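PDB 4OJV: 3',5'-cyclic-nucleotide phosphodiesterase 1 from Saccharomyces cerevisiae, which belongs to the class II cyclic-nucleotide phosphodiesterases, enzymes with a metallo-beta-lactamase-like fold, and carries two zinc ions. Local coordinates for residues 123-128 with 197-202; 163-168 with 186-191. All coordinates share one frame; numbering follows the deposited sequence.

Interaction 1: residues 123-128 with 197-202. With ZN (zinc ion), chain D.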
loop_
_atom_site.group_PDB
_atom_site.type_symbol
_atom_site.label_atom_id
_atom_site.label_comp_id
_atom_site.label_asym_id
_atom_site.label_seq_id
_atom_site.Cartn_x
_atom_site.Cartn_y
_atom_site.Cartn_z
ATOM N N ASP A 123 19.056 2.407 4.723
ATOM C CA ASP A 123 19.290 1.092 4.156
ATOM C C ASP A 123 18.049 0.242 4.374
ATOM O O ASP A 123 17.510 0.190 5.480
ATOM C CB ASP A 123 20.472 0.384 4.853
ATOM C CG ASP A 123 21.825 1.072 4.640
ATOM O OD1 ASP A 123 22.407 0.973 3.547
ATOM O OD2 ASP A 123 22.332 1.641 5.617
ATOM N N TYR A 124 17.619 -0.440 3.318
ATOM C CA TYR A 124 16.588 -1.470 3.399
ATOM C C TYR A 124 17.231 -2.823 3.148
ATOM O O TYR A 124 18.059 -2.949 2.234
ATOM C CB TYR A 124 15.536 -1.275 2.313
ATOM C CG TYR A 124 14.651 -0.059 2.407
ATOM C CD1 TYR A 124 15.103 1.193 2.004
ATOM C CD2 TYR A 124 13.336 -0.175 2.846
ATOM C CE1 TYR A 124 14.272 2.304 2.061
ATOM C CE2 TYR A 124 12.496 0.929 2.899
ATOM C CZ TYR A 124 12.976 2.160 2.505
ATOM O OH TYR A 124 12.155 3.266 2.520
ATOM N N TYR A 125 16.828 -3.826 3.927
ATOM C CA TYR A 125 17.210 -5.212 3.684
ATOM C C TYR A 125 15.938 -5.942 3.304
ATOM O O TYR A 125 15.072 -6.179 4.144
ATOM C CB TYR A 125 17.887 -5.804 4.932
ATOM C CG TYR A 125 19.213 -5.134 5.196
ATOM C CD1 TYR A 125 19.287 -3.982 5.973
ATOM C CD2 TYR A 125 20.386 -5.613 4.614
ATOM C CE1 TYR A 125 20.500 -3.344 6.192
ATOM C CE2 TYR A 125 21.596 -4.979 4.818
ATOM C CZ TYR A 125 21.643 -3.845 5.599
ATOM O OH TYR A 125 22.844 -3.205 5.817
ATOM N N ILE A 126 15.811 -6.263 2.023
ATOM C CA ILE A 126 14.572 -6.813 1.484
ATOM C C ILE A 126 14.679 -8.329 1.434
ATOM O O ILE A 126 15.705 -8.871 1.004
ATOM C CB ILE A 126 14.266 -6.222 0.081
ATOM C CG1 ILE A 126 14.207 -4.682 0.140
ATOM C CG2 ILE A 126 12.976 -6.807 -0.495
ATOM C CD1 ILE A 126 13.152 -4.101 1.068
ATOM N N THR A 127 13.630 -9.007 1.895
ATOM C CA THR A 127 13.664 -10.468 1.980
ATOM C C THR A 127 13.285 -11.147 0.666
ATOM O O THR A 127 13.834 -12.180 0.298
ATOM C CB THR A 127 12.760 -10.988 3.117
ATOM O OG1 THR A 127 11.384 -10.686 2.821
ATOM C CG2 THR A 127 13.190 -10.409 4.473
ATOM N N HIS A 128 12.302 -10.576 -0.015
ATOM C CA HIS A 128 11.861 -11.057 -1.320
ATOM C C HIS A 128 11.034 -9.979 -1.962
ATOM O O HIS A 128 10.552 -9.086 -1.265
ATOM C CB HIS A 128 11.137 -12.410 -1.237
ATOM C CG HIS A 128 9.780 -12.377 -0.549
ATOM N ND1 HIS A 128 9.602 -12.028 0.753
ATOM C CD2 HIS A 128 8.523 -12.726 -1.040
ATOM C CE1 HIS A 128 8.286 -12.163 1.072
ATOM N NE2 HIS A 128 7.627 -12.597 -0.023
ATOM N N GLN A 197 28.427 -9.676 6.556
ATOM C CA GLN A 197 28.606 -8.401 5.902
ATOM C C GLN A 197 28.377 -7.278 6.924
ATOM O O GLN A 197 27.853 -7.525 8.014
ATOM C CB GLN A 197 27.729 -8.363 4.637
ATOM C CG GLN A 197 28.320 -9.270 3.543
ATOM C CD GLN A 197 27.309 -9.989 2.643
ATOM O OE1 GLN A 197 26.473 -10.793 3.098
ATOM N NE2 GLN A 197 27.418 -9.737 1.342
ATOM N N LYS A 198 28.830 -6.069 6.631
ATOM C CA LYS A 198 28.753 -5.004 7.628
ATOM C C LYS A 198 27.624 -4.039 7.325
ATOM O O LYS A 198 27.382 -3.694 6.164
ATOM C CB LYS A 198 30.082 -4.245 7.732
ATOM C CG LYS A 198 31.315 -5.122 7.927
ATOM C CD LYS A 198 31.295 -5.854 9.262
ATOM C CE LYS A 198 32.417 -6.875 9.357
ATOM N NZ LYS A 198 32.303 -7.726 10.574
ATOM N N CYS A 199 26.920 -3.620 8.373
ATOM C CA CYS A 199 25.971 -2.522 8.251
ATOM C C CYS A 199 26.750 -1.221 8.077
ATOM O O CYS A 199 27.900 -1.111 8.519
ATOM C CB CYS A 199 25.058 -2.432 9.471
ATOM S SG CYS A 199 23.873 -3.791 9.640
ATOM N N THR A 200 26.122 -0.238 7.440
ATOM C CA THR A 200 26.806 0.982 7.006
ATOM C C THR A 200 27.040 1.991 8.131
ATOM O O THR A 200 28.061 2.679 8.147
ATOM C CB THR A 200 26.047 1.668 5.848
ATOM O OG1 THR A 200 24.805 2.192 6.329
ATOM C CG2 THR A 200 25.777 0.687 4.713
ATOM N N ILE A 201 26.098 2.101 9.062
ATOM C CA ILE A 201 26.236 3.094 10.137
ATOM C C ILE A 201 26.363 2.427 11.503
ATOM O O ILE A 201 27.268 2.762 12.288
ATOM C CB ILE A 201 25.081 4.134 10.145
ATOM C CG1 ILE A 201 24.980 4.860 8.794
ATOM C CG2 ILE A 201 25.218 5.124 11.305
ATOM C CD1 ILE A 201 26.115 5.818 8.475
ATOM N N PHE A 202 25.478 1.475 11.790
ATOM C CA PHE A 202 25.510 0.836 13.095
ATOM C C PHE A 202 26.653 -0.168 13.139
ATOM O O PHE A 202 26.987 -0.759 12.115
ATOM C CB PHE A 202 24.192 0.128 13.425
ATOM C CG PHE A 202 22.961 0.986 13.252
ATOM C CD1 PHE A 202 22.960 2.344 13.575
ATOM C CD2 PHE A 202 21.775 0.410 12.803
ATOM C CE1 PHE A 202 21.816 3.114 13.414
ATOM C CE2 PHE A 202 20.628 1.174 12.645
ATOM C CZ PHE A 202 20.649 2.522 12.954
HETATM ZN ZN ZN D . 5.627 -13.445 -0.160
HETATM O O HOH W 1 23.234 -0.660 7.144
HETATM O O HOH W 2 24.797 -3.819 4.327
HETATM O O HOH W 3 4.622 -11.887 0.294
#

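Interaction 2: residues 163-168 with 186-191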
loop_
_atom_site.group_PDB
_atom_site.type_symbol
_atom_site.label_atom_id
_atom_site.label_comp_id
_atom_site.label_asym_id
_atom_site.label_seq_id
_atom_site.Cartn_x
_atom_site.Cartn_y
_atom_site.Cartn_z
ATOM N N ASP A 163 17.706 -8.693 -8.543
ATOM C CA ASP A 163 17.516 -8.839 -9.988
ATOM C C ASP A 163 16.063 -8.554 -10.373
ATOM O O ASP A 163 15.788 -7.935 -11.403
ATOM C CB ASP A 163 17.941 -10.235 -10.457
ATOM C CG ASP A 163 19.443 -10.481 -10.325
ATOM O OD1 ASP A 163 20.218 -9.518 -10.150
ATOM O OD2 ASP A 163 19.841 -11.661 -10.413
ATOM N N VAL A 164 15.131 -8.994 -9.531
ATOM C CA VAL A 164 13.717 -8.764 -9.782
ATOM C C VAL A 164 13.363 -7.288 -9.624
ATOM O O VAL A 164 12.613 -6.739 -10.426
ATOM C CB VAL A 164 12.852 -9.654 -8.873
ATOM C CG1 VAL A 164 11.383 -9.261 -8.938
ATOM C CG2 VAL A 164 13.029 -11.106 -9.285
ATOM N N LEU A 165 13.906 -6.627 -8.604
ATOM C CA LEU A 165 13.633 -5.197 -8.437
ATOM C C LEU A 165 14.134 -4.399 -9.649
ATOM O O LEU A 165 13.459 -3.474 -10.123
ATOM C CB LEU A 165 14.244 -4.666 -7.136
ATOM C CG LEU A 165 13.660 -5.250 -5.847
ATOM C CD1 LEU A 165 14.343 -4.620 -4.643
ATOM C CD2 LEU A 165 12.147 -5.097 -5.753
ATOM N N GLN A 166 15.310 -4.767 -10.161
ATOM C CA GLN A 166 15.881 -4.053 -11.290
ATOM C C GLN A 166 15.027 -4.249 -12.545
ATOM O O GLN A 166 14.746 -3.292 -13.263
ATOM C CB GLN A 166 17.325 -4.499 -11.532
ATOM C CG GLN A 166 18.095 -3.612 -12.502
ATOM C CD GLN A 166 18.593 -2.350 -11.831
ATOM O OE1 GLN A 166 19.458 -2.402 -10.964
ATOM N NE2 GLN A 166 18.041 -1.209 -12.223
ATOM N N LYS A 167 14.623 -5.490 -12.801
ATOM C CA LYS A 167 13.936 -5.822 -14.046
ATOM C C LYS A 167 12.448 -5.462 -14.028
ATOM O O LYS A 167 11.890 -5.023 -15.034
ATOM C CB LYS A 167 14.096 -7.313 -14.336
ATOM C CG LYS A 167 13.493 -7.773 -15.650
ATOM C CD LYS A 167 13.898 -9.200 -15.980
ATOM C CE LYS A 167 13.133 -9.713 -17.191
ATOM N NZ LYS A 167 13.166 -8.776 -18.349
ATOM N N HIS A 168 11.806 -5.656 -12.875
ATOM C CA HIS A 168 10.345 -5.636 -12.806
ATOM C C HIS A 168 9.741 -4.480 -12.065
ATOM O O HIS A 168 8.537 -4.270 -12.180
ATOM C CB HIS A 168 9.825 -6.964 -12.272
ATOM C CG HIS A 168 10.155 -8.119 -13.166
ATOM N ND1 HIS A 168 9.670 -8.217 -14.423
ATOM C CD2 HIS A 168 10.936 -9.237 -12.954
ATOM C CE1 HIS A 168 10.134 -9.338 -14.990
ATOM N NE2 HIS A 168 10.909 -9.966 -14.093
ATOM N N LEU A 186 19.198 6.620 -5.009
ATOM C CA LEU A 186 18.647 5.298 -4.730
ATOM C C LEU A 186 19.511 4.266 -5.423
ATOM O O LEU A 186 19.701 4.340 -6.636
ATOM C CB LEU A 186 17.200 5.175 -5.210
ATOM C CG LEU A 186 16.474 3.897 -4.761
ATOM C CD1 LEU A 186 16.336 3.818 -3.241
ATOM C CD2 LEU A 186 15.107 3.803 -5.415
ATOM N N LYS A 187 20.046 3.321 -4.655
ATOM C CA LYS A 187 20.929 2.285 -5.182
ATOM C C LYS A 187 20.426 0.899 -4.833
ATOM O O LYS A 187 19.855 0.705 -3.763
ATOM C CB LYS A 187 22.334 2.439 -4.596
ATOM C CG LYS A 187 23.095 3.659 -5.085
ATOM C CD LYS A 187 24.509 3.645 -4.522
ATOM C CE LYS A 187 25.255 4.934 -4.825
ATOM N NZ LYS A 187 24.771 6.067 -3.987
ATOM N N LEU A 188 20.642 -0.057 -5.731
ATOM C CA LEU A 188 20.401 -1.482 -5.478
ATOM C C LEU A 188 21.736 -2.187 -5.307
ATOM O O LEU A 188 22.619 -2.047 -6.166
ATOM C CB LEU A 188 19.657 -2.122 -6.653
ATOM C CG LEU A 188 18.201 -1.729 -6.899
ATOM C CD1 LEU A 188 17.719 -2.222 -8.251
ATOM C CD2 LEU A 188 17.313 -2.311 -5.814
ATOM N N LYS A 189 21.896 -2.941 -4.221
ATOM C CA LYS A 189 23.146 -3.649 -3.965
ATOM C C LYS A 189 22.890 -5.081 -3.523
ATOM O O LYS A 189 22.012 -5.357 -2.698
ATOM C CB LYS A 189 23.980 -2.903 -2.927
ATOM C CG LYS A 189 24.552 -1.592 -3.438
ATOM C CD LYS A 189 25.530 -0.985 -2.451
ATOM C CE LYS A 189 25.928 0.419 -2.876
ATOM N NZ LYS A 189 26.988 0.971 -1.990
ATOM N N CYS A 190 23.659 -6.005 -4.083
ATOM C CA CYS A 190 23.535 -7.414 -3.736
ATOM C C CYS A 190 24.371 -7.789 -2.524
ATOM O O CYS A 190 25.423 -7.196 -2.256
ATOM C CB CYS A 190 23.915 -8.309 -4.917
ATOM S SG CYS A 190 22.599 -8.576 -6.128
ATOM N N LEU A 191 23.872 -8.784 -1.799
ATOM C CA LEU A 191 24.578 -9.430 -0.711
ATOM C C LEU A 191 24.885 -10.861 -1.125
ATOM O O LEU A 191 24.157 -11.460 -1.918
ATOM C CB LEU A 191 23.704 -9.457 0.542
ATOM C CG LEU A 191 23.349 -8.116 1.176
ATOM C CD1 LEU A 191 22.193 -8.305 2.155
ATOM C CD2 LEU A 191 24.554 -7.493 1.866
#

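Interaction 1: residues 123-128 with 197-202
The carboxylate of Asp123, reaching out from strand 121-125, lies against the side chain of Thr200, which comes from the opposite direction. Asp123 CG stands opposite its carbonyl carbon (chi1 -65°), which carries the carboxylate to Thr200. Thr200 OG1 donates a short hydrogen bond to Asp123 OD2, 2.6 Å long. It arrives on the syn side of the carboxylate, 16° out of its plane. The methyl CG2 of Thr200 lies 3.6 Å from Asp123 OD1. Trp156 NE1 binds OD1 from the neighbouring strand, which helps fix the turn of the group. Two residues on, Tyr125 points the same way. Tyr125 OH stops 4.0 Å from Cys199 SG, and two waters sit in the ring plane at its edge. One of them bonds to Tyr125 OH at 2.9 Å and accepts from the backbone N of Thr200; its bond to Asp123 OD2 is weak. The other joins Tyr125 OH to Lys198 O. Beyond the strand, His128 NE2 binds zinc at 2.2 Å, alongside His130, His213 and Asp244. Thr127 OG1 accepts from His128 ND1 in the plane of the imidazole. The loop after the strand carries the HxHxDH motif of the metallo-beta-lactamase fold, here His128, His130, Asp132 and His133.

Interaction 2: residues 163-168 with 186-191
This is apolar packing of a helix on an edge strand, with one amide laid against a methyl group. Helix 159-169 rests on strand 186-190, the outermost strand of its sheet within this chain. Leu188 fills the middle of the contact, and its two methyls part company. CD2 goes to Leu165, with 3.9 Å between Leu188 CD2 and Leu165 CD1. CD1 goes to Gln166, whose OE1 lies 3.2 Å from Leu188 CD1. The two elements belong to a beta-alpha-beta unit: strand 153-157, helix 159-169, then strand 186-190, parallel to the first. Ile155 of the first strand touches both Leu165 and Leu188, so the three aliphatic side chains meet between helix and sheet. Ile162, one turn earlier in the helix, also packs on Leu188. The Gln166 chain leaves the helix with CG opposite its own N (chi1 -168°) and then bends at chi2 (80°). The bend brings the amide back against Leu188 CD1. Its NE2 is hydrogen-bonded to Thr179 OG1, in the loop between helix and strand. Elsewhere on the helix, Val164, Lys167 and His168 meet the second subunit, where His168 ND1 bonds to His168 ND1 of that other chain.

From the N terminus, the chain first enters interaction 1 on strand 121-125 and passes His128. It then forms strand 153-157 and helix 159-169. Interaction 2 closes the shorter loop, when strand 186-190 returns beside that helix. Interaction 1 closes the longer one soon after, at residues 197-202. The shorter loop therefore lies wholly within the longer, and the two do not cross. Interaction 2 packs a helix on the edge of the eight-stranded sheet. Interaction 1 joins an inner strand of that sheet to the turn just after strand 197-198, at the edge of the seven-stranded one. Their centres are 13 Å apart, and Tyr125 and Leu191 touch between them.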